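Local coordinates for homoserine kinase (Listeria monocytogenes, PDB 3HUL) that probably phosphorylates the side-chain hydroxyl of L-homoserine with ATP, giving O-phospho-L-homoserine on the pathway to threonine, as a GHMP-family kinase, at the interface of chains A and B. Numbering follows the deposited sequence. Chains: chain A/B, Homoserine kinase.

Contact 1: the interface of chains A and B. Residues chain A 20-21, 137-139, 146-148, 192, 195; chain B 188-190, 192-193, 195-197.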
ATOM      1  N   SER A  20       0.353 -20.852   2.753  1.00 26.16           N
ATOM      2  CA  SER A  20       0.089 -19.473   3.098  1.00 25.38           C
ATOM      3  C   SER A  20      -0.231 -18.568   1.910  1.00 24.85           C
ATOM      4  O   SER A  20      -1.281 -17.909   1.894  1.00 24.19           O
ATOM      5  CB  SER A  20       1.242 -18.907   3.919  1.00 25.22           C
ATOM      6  OG  SER A  20       0.985 -17.547   4.220  1.00 28.98           O
ATOM      7  N   CYS A  21       0.679 -18.509   0.940  1.00 23.42           N
ATOM      8  CA  CYS A  21       0.526 -17.587  -0.176  1.00 23.77           C
ATOM      9  C   CYS A  21       0.052 -18.305  -1.445  1.00 22.93           C
ATOM     10  O   CYS A  21       0.548 -19.389  -1.806  1.00 22.06           O
ATOM     11  CB  CYS A  21       1.855 -16.853  -0.450  1.00 24.42           C
ATOM     12  SG  CYS A  21       2.480 -15.900   0.977  1.00 29.08           S
ATOM     13  N   VAL A 137      -2.472 -13.771   1.083  1.00 18.36           N
ATOM     14  CA  VAL A 137      -1.570 -14.255   2.123  1.00 18.20           C
ATOM     15  C   VAL A 137      -2.452 -14.750   3.265  1.00 19.73           C
ATOM     16  O   VAL A 137      -3.284 -14.000   3.798  1.00 19.52           O
ATOM     17  CB  VAL A 137      -0.612 -13.149   2.630  1.00 17.51           C
ATOM     18  CG1 VAL A 137       0.247 -13.638   3.828  1.00 14.21           C
ATOM     19  CG2 VAL A 137       0.245 -12.622   1.515  1.00 17.92           C
ATOM     20  N   GLY A 138      -2.260 -16.005   3.653  1.00 20.80           N
ATOM     21  CA  GLY A 138      -3.181 -16.671   4.557  1.00 21.66           C
ATOM     22  C   GLY A 138      -2.511 -17.426   5.668  1.00 23.44           C
ATOM     23  O   GLY A 138      -1.315 -17.749   5.612  1.00 23.01           O
ATOM     24  N   ALA A 139      -3.294 -17.705   6.700  1.00 25.30           N
ATOM     25  CA  ALA A 139      -2.878 -18.600   7.782  1.00 27.39           C
ATOM     26  C   ALA A 139      -4.093 -19.385   8.302  1.00 29.59           C
ATOM     27  O   ALA A 139      -5.173 -18.834   8.554  1.00 29.38           O
ATOM     28  CB  ALA A 139      -2.195 -17.836   8.902  1.00 26.44           C
ATOM     29  N   PHE A 146      -7.100 -16.652   8.804  1.00 32.67           N
ATOM     30  CA  PHE A 146      -6.786 -15.245   8.665  1.00 30.34           C
ATOM     31  C   PHE A 146      -6.153 -15.087   7.306  1.00 29.37           C
ATOM     32  O   PHE A 146      -5.384 -15.947   6.862  1.00 28.74           O
ATOM     33  CB  PHE A 146      -5.852 -14.800   9.782  1.00 30.15           C
ATOM     34  CG  PHE A 146      -6.419 -15.023  11.142  1.00 30.24           C
ATOM     35  CD1 PHE A 146      -7.256 -14.082  11.717  1.00 30.84           C
ATOM     36  CD2 PHE A 146      -6.152 -16.203  11.833  1.00 31.74           C
ATOM     37  CE1 PHE A 146      -7.797 -14.306  13.001  1.00 32.63           C
ATOM     38  CE2 PHE A 146      -6.692 -16.437  13.093  1.00 31.32           C
ATOM     39  CZ  PHE A 146      -7.521 -15.487  13.674  1.00 29.12           C
ATOM     40  N   TYR A 147      -6.506 -14.011   6.627  1.00 27.85           N
ATOM     41  CA  TYR A 147      -6.023 -13.805   5.277  1.00 27.77           C
ATOM     42  C   TYR A 147      -6.042 -12.321   4.934  1.00 25.96           C
ATOM     43  O   TYR A 147      -6.821 -11.552   5.503  1.00 25.52           O
ATOM     44  CB  TYR A 147      -6.818 -14.662   4.257  1.00 27.74           C
ATOM     45  CG  TYR A 147      -8.289 -14.358   4.163  1.00 30.21           C
ATOM     46  CD1 TYR A 147      -8.731 -13.198   3.531  1.00 35.03           C
ATOM     47  CD2 TYR A 147      -9.257 -15.234   4.702  1.00 34.11           C
ATOM     48  CE1 TYR A 147     -10.099 -12.885   3.427  1.00 36.97           C
ATOM     49  CE2 TYR A 147     -10.640 -14.935   4.610  1.00 33.86           C
ATOM     50  CZ  TYR A 147     -11.042 -13.755   3.959  1.00 38.24           C
ATOM     51  OH  TYR A 147     -12.372 -13.398   3.826  1.00 41.28           O
ATOM     52  N   VAL A 148      -5.125 -11.924   4.061  1.00 24.03           N
ATOM     53  CA  VAL A 148      -5.120 -10.583   3.506  1.00 23.05           C
ATOM     54  C   VAL A 148      -5.025 -10.745   2.006  1.00 22.75           C
ATOM     55  O   VAL A 148      -4.171 -11.499   1.521  1.00 21.93           O
ATOM     56  CB  VAL A 148      -3.913  -9.728   4.011  1.00 23.06           C
ATOM     57  CG1 VAL A 148      -4.017  -8.308   3.471  1.00 20.70           C
ATOM     58  CG2 VAL A 148      -3.861  -9.677   5.536  1.00 21.08           C
ATOM     59  N   ASN A 192       8.560 -13.608   4.439  1.00 18.99           N
ATOM     60  CA  ASN A 192       8.332 -12.225   4.915  1.00 18.18           C
ATOM     61  C   ASN A 192       8.924 -11.211   3.937  1.00 17.43           C
ATOM     62  O   ASN A 192       8.251 -10.276   3.526  1.00 16.75           O
ATOM     63  CB  ASN A 192       8.980 -11.986   6.271  1.00 17.55           C
ATOM     64  CG  ASN A 192       8.393 -12.816   7.373  1.00 19.66           C
ATOM     65  OD1 ASN A 192       7.357 -13.467   7.212  1.00 23.34           O
ATOM     66  ND2 ASN A 192       9.037 -12.763   8.545  1.00 19.49           N
ATOM     67  N   ILE A 195       7.040 -11.183   0.558  1.00 17.34           N
ATOM     68  CA  ILE A 195       5.811 -10.395   0.680  1.00 17.16           C
ATOM     69  C   ILE A 195       6.115  -8.879   0.726  1.00 17.27           C
ATOM     70  O   ILE A 195       5.535  -8.093  -0.009  1.00 17.23           O
ATOM     71  CB  ILE A 195       4.983 -10.815   1.938  1.00 17.41           C
ATOM     72  CG1 ILE A 195       4.433 -12.239   1.792  1.00 17.27           C
ATOM     73  CG2 ILE A 195       3.879  -9.840   2.204  1.00 16.37           C
ATOM     74  CD1 ILE A 195       4.157 -12.935   3.152  1.00 13.60           C
TER
ATOM     75  N   SER B 188       5.310 -19.262  10.596  1.00 28.14           N
ATOM     76  CA  SER B 188       5.685 -18.467   9.426  1.00 27.27           C
ATOM     77  C   SER B 188       4.456 -17.774   8.812  1.00 26.77           C
ATOM     78  O   SER B 188       4.487 -16.585   8.504  1.00 26.54           O
ATOM     79  CB  SER B 188       6.348 -19.359   8.391  1.00 27.12           C
ATOM     80  OG  SER B 188       6.860 -18.584   7.323  1.00 26.96           O
ATOM     81  N   SER B 189       3.355 -18.502   8.680  1.00 26.21           N
ATOM     82  CA  SER B 189       2.179 -17.930   8.032  1.00 25.90           C
ATOM     83  C   SER B 189       1.490 -16.848   8.860  1.00 25.12           C
ATOM     84  O   SER B 189       0.864 -15.968   8.311  1.00 26.66           O
ATOM     85  CB  SER B 189       1.201 -19.012   7.589  1.00 25.00           C
ATOM     86  OG  SER B 189       0.611 -19.593   8.706  1.00 28.53           O
ATOM     87  N   ILE B 190       1.610 -16.907  10.170  1.00 24.35           N
ATOM     88  CA  ILE B 190       1.150 -15.822  11.052  1.00 23.84           C
ATOM     89  C   ILE B 190       1.969 -14.555  10.852  1.00 22.64           C
ATOM     90  O   ILE B 190       1.413 -13.461  10.796  1.00 23.40           O
ATOM     91  CB  ILE B 190       1.286 -16.246  12.562  1.00 24.14           C
ATOM     92  CG1 ILE B 190       0.258 -17.327  12.897  1.00 27.36           C
ATOM     93  CG2 ILE B 190       1.077 -15.051  13.504  1.00 22.44           C
ATOM     94  CD1 ILE B 190       0.502 -18.029  14.266  1.00 29.74           C
ATOM     95  N   ASN B 192       3.585 -13.933   8.129  1.00 19.54           N
ATOM     96  CA  ASN B 192       3.206 -13.569   6.753  1.00 19.53           C
ATOM     97  C   ASN B 192       1.973 -12.683   6.751  1.00 19.28           C
ATOM     98  O   ASN B 192       1.952 -11.635   6.109  1.00 19.71           O
ATOM     99  CB  ASN B 192       2.892 -14.820   5.924  1.00 19.15           C
ATOM    100  CG  ASN B 192       4.127 -15.651   5.555  1.00 18.91           C
ATOM    101  OD1 ASN B 192       3.998 -16.728   4.970  1.00 19.71           O
ATOM    102  ND2 ASN B 192       5.288 -15.168   5.867  1.00 17.39           N
ATOM    103  N   VAL B 193       0.922 -13.139   7.441  1.00 19.09           N
ATOM    104  CA  VAL B 193      -0.340 -12.412   7.497  1.00 18.66           C
ATOM    105  C   VAL B 193      -0.154 -11.071   8.248  1.00 18.36           C
ATOM    106  O   VAL B 193      -0.675 -10.047   7.801  1.00 18.15           O
ATOM    107  CB  VAL B 193      -1.458 -13.278   8.160  1.00 19.69           C
ATOM    108  CG1 VAL B 193      -2.735 -12.447   8.451  1.00 19.20           C
ATOM    109  CG2 VAL B 193      -1.791 -14.474   7.277  1.00 19.45           C
ATOM    110  N   ILE B 195       2.496  -9.252   8.341  1.00 18.30           N
ATOM    111  CA  ILE B 195       3.158  -8.336   7.441  1.00 18.49           C
ATOM    112  C   ILE B 195       2.197  -7.840   6.373  1.00 18.87           C
ATOM    113  O   ILE B 195       2.142  -6.658   6.112  1.00 19.75           O
ATOM    114  CB  ILE B 195       4.411  -8.977   6.877  1.00 18.18           C
ATOM    115  CG1 ILE B 195       5.429  -9.122   8.021  1.00 19.75           C
ATOM    116  CG2 ILE B 195       4.984  -8.164   5.732  1.00 16.62           C
ATOM    117  CD1 ILE B 195       6.537 -10.103   7.733  1.00 17.25           C
ATOM    118  N   ALA B 196       1.405  -8.738   5.788  1.00 18.67           N
ATOM    119  CA  ALA B 196       0.480  -8.331   4.739  1.00 17.47           C
ATOM    120  C   ALA B 196      -0.530  -7.339   5.292  1.00 17.59           C
ATOM    121  O   ALA B 196      -0.998  -6.425   4.561  1.00 16.79           O
ATOM    122  CB  ALA B 196      -0.228  -9.543   4.140  1.00 16.13           C
ATOM    123  N   ALA B 197      -0.879  -7.534   6.569  1.00 16.94           N
ATOM    124  CA  ALA B 197      -1.918  -6.736   7.220  1.00 17.33           C
ATOM    125  C   ALA B 197      -1.400  -5.343   7.476  1.00 16.85           C
ATOM    126  O   ALA B 197      -2.088  -4.358   7.162  1.00 16.82           O
ATOM    127  CB  ALA B 197      -2.427  -7.445   8.578  1.00 17.72           C
TER
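Helix 181-199 of chain B lies against strands 135-141 and 144-150 of chain A, and B:Val193 is the residue of this patch that loses most surface. Its two methyls divide the work. CG1, anti to the backbone N (chi1 170°), points toward strand 144-150 and the CB of A:Phe146, whereas CG2 rests on the main chain of strand 135-141 at A:Gly138, which has no side chain, 3.8 Å from its CA. One turn further on, B:Ala196 sets its methyl against A:Val148, with CB to CB at 3.7 Å, and against A:Val137, so that small side chains bring helix and sheet close together.

B:Asn192 supplies the polar part. Its CG stands anti to the carbonyl carbon (chi1 -72°), and its flank is lined by A:Val137 CG1 and, 3.6 Å from its CB, by A:Ile195 CD1. The amide oxygen OD1 accepts from the hydroxyl of A:Ser20, OG to OD1 3.2 Å, in the carbonyl plane on a lone pair. A:Ser20 OG also lies 2.7 Å from A:Gly138 O; its one hydrogen must be shared or alternate between the two acceptors, and the shorter approach probably makes the glycine bond the main one. On the other side, B:Asn192 ND2 makes a weak, bent hydrogen bond to A:Asn192 OD1, the amide planes 85° apart. The patch thus seats one subunit's helix on its neighbour's sheet, probably as part of a two-fold dimer interface.

Contact 2: the interface of chains A and B. Residues chain A 177-181, 184; chain B 176-181, 184.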
ATOM      1  N   ASP A 177       9.093 -34.412   9.067  1.00 57.53           N
ATOM      2  CA  ASP A 177       8.369 -34.517  10.337  1.00 56.97           C
ATOM      3  C   ASP A 177       8.612 -33.322  11.260  1.00 56.08           C
ATOM      4  O   ASP A 177       7.751 -32.949  12.085  1.00 56.04           O
ATOM      5  CB  ASP A 177       8.829 -35.794  11.052  1.00 57.64           C
ATOM      6  CG  ASP A 177       7.772 -36.381  11.985  1.00 59.36           C
ATOM      7  OD1 ASP A 177       6.631 -35.858  12.039  1.00 62.04           O
ATOM      8  OD2 ASP A 177       8.088 -37.391  12.657  1.00 59.81           O
ATOM      9  N   THR A 178       9.800 -32.740  11.128  1.00 54.49           N
ATOM     10  CA  THR A 178      10.322 -31.779  12.094  1.00 53.03           C
ATOM     11  C   THR A 178      11.431 -30.981  11.416  1.00 51.85           C
ATOM     12  O   THR A 178      12.017 -31.446  10.435  1.00 51.84           O
ATOM     13  CB  THR A 178      10.817 -32.499  13.403  1.00 52.84           C
ATOM     14  OG1 THR A 178      11.252 -31.539  14.366  1.00 53.54           O
ATOM     15  CG2 THR A 178      11.945 -33.466  13.122  1.00 52.56           C
ATOM     16  N   LEU A 179      11.691 -29.773  11.911  1.00 50.42           N
ATOM     17  CA  LEU A 179      12.730 -28.913  11.354  1.00 49.12           C
ATOM     18  C   LEU A 179      13.552 -28.275  12.461  1.00 48.16           C
ATOM     19  O   LEU A 179      12.999 -27.899  13.500  1.00 48.07           O
ATOM     20  CB  LEU A 179      12.108 -27.779  10.536  1.00 49.63           C
ATOM     21  CG  LEU A 179      11.320 -28.064   9.260  1.00 49.61           C
ATOM     22  CD1 LEU A 179      10.439 -26.855   8.961  1.00 49.35           C
ATOM     23  CD2 LEU A 179      12.254 -28.388   8.092  1.00 49.25           C
ATOM     24  N   PRO A 180      14.875 -28.130  12.243  1.00 47.09           N
ATOM     25  CA  PRO A 180      15.632 -27.331  13.198  1.00 46.65           C
ATOM     26  C   PRO A 180      15.011 -25.947  13.328  1.00 46.35           C
ATOM     27  O   PRO A 180      14.700 -25.293  12.328  1.00 45.78           O
ATOM     28  CB  PRO A 180      17.043 -27.248  12.585  1.00 46.20           C
ATOM     29  CG  PRO A 180      16.970 -27.880  11.262  1.00 46.62           C
ATOM     30  CD  PRO A 180      15.749 -28.760  11.241  1.00 47.21           C
ATOM     31  N   PHE A 181      14.802 -25.534  14.569  1.00 46.40           N
ATOM     32  CA  PHE A 181      14.282 -24.216  14.879  1.00 46.09           C
ATOM     33  C   PHE A 181      14.834 -23.132  13.935  1.00 45.79           C
ATOM     34  O   PHE A 181      14.069 -22.403  13.296  1.00 45.39           O
ATOM     35  CB  PHE A 181      14.590 -23.865  16.340  1.00 46.08           C
ATOM     36  CG  PHE A 181      13.910 -22.610  16.816  1.00 46.67           C
ATOM     37  CD1 PHE A 181      14.609 -21.412  16.887  1.00 47.47           C
ATOM     38  CD2 PHE A 181      12.568 -22.626  17.184  1.00 47.20           C
ATOM     39  CE1 PHE A 181      13.976 -20.242  17.325  1.00 48.69           C
ATOM     40  CE2 PHE A 181      11.926 -21.462  17.623  1.00 47.49           C
ATOM     41  CZ  PHE A 181      12.629 -20.272  17.688  1.00 48.29           C
ATOM     42  N   ALA A 184      13.530 -23.112  10.395  1.00 37.77           N
ATOM     43  CA  ALA A 184      12.164 -22.629  10.315  1.00 36.34           C
ATOM     44  C   ALA A 184      12.091 -21.093  10.377  1.00 35.47           C
ATOM     45  O   ALA A 184      11.354 -20.478   9.606  1.00 34.22           O
ATOM     46  CB  ALA A 184      11.314 -23.251  11.418  1.00 36.38           C
TER
ATOM     47  N   PRO B 176      14.631 -23.925  21.747  1.00 56.39           N
ATOM     48  CA  PRO B 176      14.445 -25.312  21.304  1.00 56.42           C
ATOM     49  C   PRO B 176      15.375 -25.675  20.140  1.00 56.48           C
ATOM     50  O   PRO B 176      15.849 -24.782  19.423  1.00 56.86           O
ATOM     51  CB  PRO B 176      12.971 -25.355  20.861  1.00 56.64           C
ATOM     52  CG  PRO B 176      12.467 -23.910  20.928  1.00 56.39           C
ATOM     53  CD  PRO B 176      13.355 -23.212  21.904  1.00 56.45           C
ATOM     54  N   ASP B 177      15.663 -26.963  19.970  1.00 55.80           N
ATOM     55  CA  ASP B 177      16.545 -27.387  18.895  1.00 55.45           C
ATOM     56  C   ASP B 177      15.742 -27.437  17.613  1.00 54.43           C
ATOM     57  O   ASP B 177      16.110 -26.826  16.623  1.00 54.48           O
ATOM     58  CB  ASP B 177      17.150 -28.772  19.161  1.00 55.88           C
ATOM     59  CG  ASP B 177      18.351 -28.737  20.102  1.00 57.92           C
ATOM     60  OD1 ASP B 177      18.964 -27.659  20.313  1.00 60.37           O
ATOM     61  OD2 ASP B 177      18.688 -29.816  20.633  1.00 59.29           O
ATOM     62  N   THR B 178      14.654 -28.197  17.641  1.00 53.33           N
ATOM     63  CA  THR B 178      13.801 -28.376  16.478  1.00 52.02           C
ATOM     64  C   THR B 178      12.363 -27.998  16.822  1.00 50.97           C
ATOM     65  O   THR B 178      12.049 -27.650  17.959  1.00 50.43           O
ATOM     66  CB  THR B 178      13.843 -29.834  15.901  1.00 51.91           C
ATOM     67  OG1 THR B 178      13.039 -30.700  16.708  1.00 52.35           O
ATOM     68  CG2 THR B 178      15.267 -30.382  15.802  1.00 51.71           C
ATOM     69  N   LEU B 179      11.504 -28.087  15.813  1.00 49.95           N
ATOM     70  CA  LEU B 179      10.109 -27.695  15.897  1.00 48.93           C
ATOM     71  C   LEU B 179       9.381 -28.642  14.939  1.00 48.14           C
ATOM     72  O   LEU B 179       9.907 -28.951  13.870  1.00 48.07           O
ATOM     73  CB  LEU B 179       9.989 -26.233  15.427  1.00 49.10           C
ATOM     74  CG  LEU B 179       8.918 -25.255  15.936  1.00 49.46           C
ATOM     75  CD1 LEU B 179       8.896 -25.138  17.461  1.00 48.17           C
ATOM     76  CD2 LEU B 179       9.158 -23.888  15.319  1.00 49.10           C
ATOM     77  N   PRO B 180       8.196 -29.149  15.327  1.00 47.73           N
ATOM     78  CA  PRO B 180       7.421 -29.960  14.379  1.00 47.13           C
ATOM     79  C   PRO B 180       7.090 -29.164  13.128  1.00 47.13           C
ATOM     80  O   PRO B 180       6.810 -27.967  13.212  1.00 47.19           O
ATOM     81  CB  PRO B 180       6.123 -30.270  15.135  1.00 47.28           C
ATOM     82  CG  PRO B 180       6.100 -29.363  16.326  1.00 47.62           C
ATOM     83  CD  PRO B 180       7.538 -29.062  16.646  1.00 47.67           C
ATOM     84  N   PHE B 181       7.127 -29.830  11.976  1.00 46.62           N
ATOM     85  CA  PHE B 181       6.899 -29.180  10.697  1.00 45.95           C
ATOM     86  C   PHE B 181       5.659 -28.279  10.695  1.00 45.71           C
ATOM     87  O   PHE B 181       5.721 -27.148  10.217  1.00 45.58           O
ATOM     88  CB  PHE B 181       6.781 -30.230   9.591  1.00 45.98           C
ATOM     89  CG  PHE B 181       6.634 -29.641   8.218  1.00 45.46           C
ATOM     90  CD1 PHE B 181       5.374 -29.466   7.655  1.00 45.29           C
ATOM     91  CD2 PHE B 181       7.757 -29.247   7.492  1.00 45.16           C
ATOM     92  CE1 PHE B 181       5.232 -28.912   6.376  1.00 45.73           C
ATOM     93  CE2 PHE B 181       7.629 -28.696   6.223  1.00 44.80           C
ATOM     94  CZ  PHE B 181       6.364 -28.525   5.659  1.00 45.09           C
ATOM     95  N   ALA B 184       5.982 -25.011  12.773  1.00 36.17           N
ATOM     96  CA  ALA B 184       6.878 -24.130  12.038  1.00 34.55           C
ATOM     97  C   ALA B 184       6.121 -23.350  10.949  1.00 33.94           C
ATOM     98  O   ALA B 184       6.190 -22.118  10.898  1.00 33.38           O
ATOM     99  CB  ALA B 184       7.997 -24.940  11.428  1.00 33.92           C
TER
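Backbone hydrogen bonds dominate where strands 178-180 of the two chains pair antiparallel, with A:Leu179 opposite B:Leu179. The central pair is reciprocal: A:Leu179 N lies 2.8 Å from B:Leu179 O, almost along the C=O axis, and B:Leu179 N is equally far from A:Leu179 O but makes a more bent bond (138° at H). At the ends, each helix begins with a bond to the other chain. A:Phe181 N gives its hydrogen to a lone pair of B:Asp177 O, at 2.8 Å, while B:Phe181 N reaches A:Asp177 O at 3.2 Å from above the carbonyl plane.

Side-chain hydroxyls add a polar, unsymmetrical element. A:Thr178 OG1, anti to its backbone N (chi1 -177°), lies above the carbonyl plane of B:Leu179. A:Thr178 OG1 donates to B:Leu179 O at 3.0 Å, so that this carbonyl takes two donors. The same hydroxyl meets B:Thr178 OG1 at 3.1 Å; B:Thr178 holds its own oxygen in the crowded position between backbone N and carbonyl carbon (chi1 78°).

Apolar contacts complete the patch. A:Phe181 and B:Leu179 run side by side, as do A:Leu179 and B:Phe181, and B:Pro176 CG lies over the face of the A:Phe181 ring, near its CD2 side, 4.0 Å from A:Phe181 CD2. The methyls of A:Ala184 and B:Ala184 touch at 3.7 Å. The site joins the subunits through a short intermolecular sheet, probably part of the dimer's two-fold contact.

The centres of contact 1 and contact 2 lie about 20 Å apart, and one element joins them: the helix beginning at residue 181, which ends at 198 in chain A and 199 in chain B. Its first turns belong to contact 2, directly after the paired strand, and its later turns to contact 1, where chain B's helix meets chain A's sheet and helix. Strand pairing at one end would therefore help set the helix position. Both bring equivalent residues together, Asn192 and Ile195 in contact 1, Leu179 and Ala184 in contact 2, while the helix-on-sheet part recurs with chains exchanged, suggesting a continuous dimer interface within the deposited tetramer.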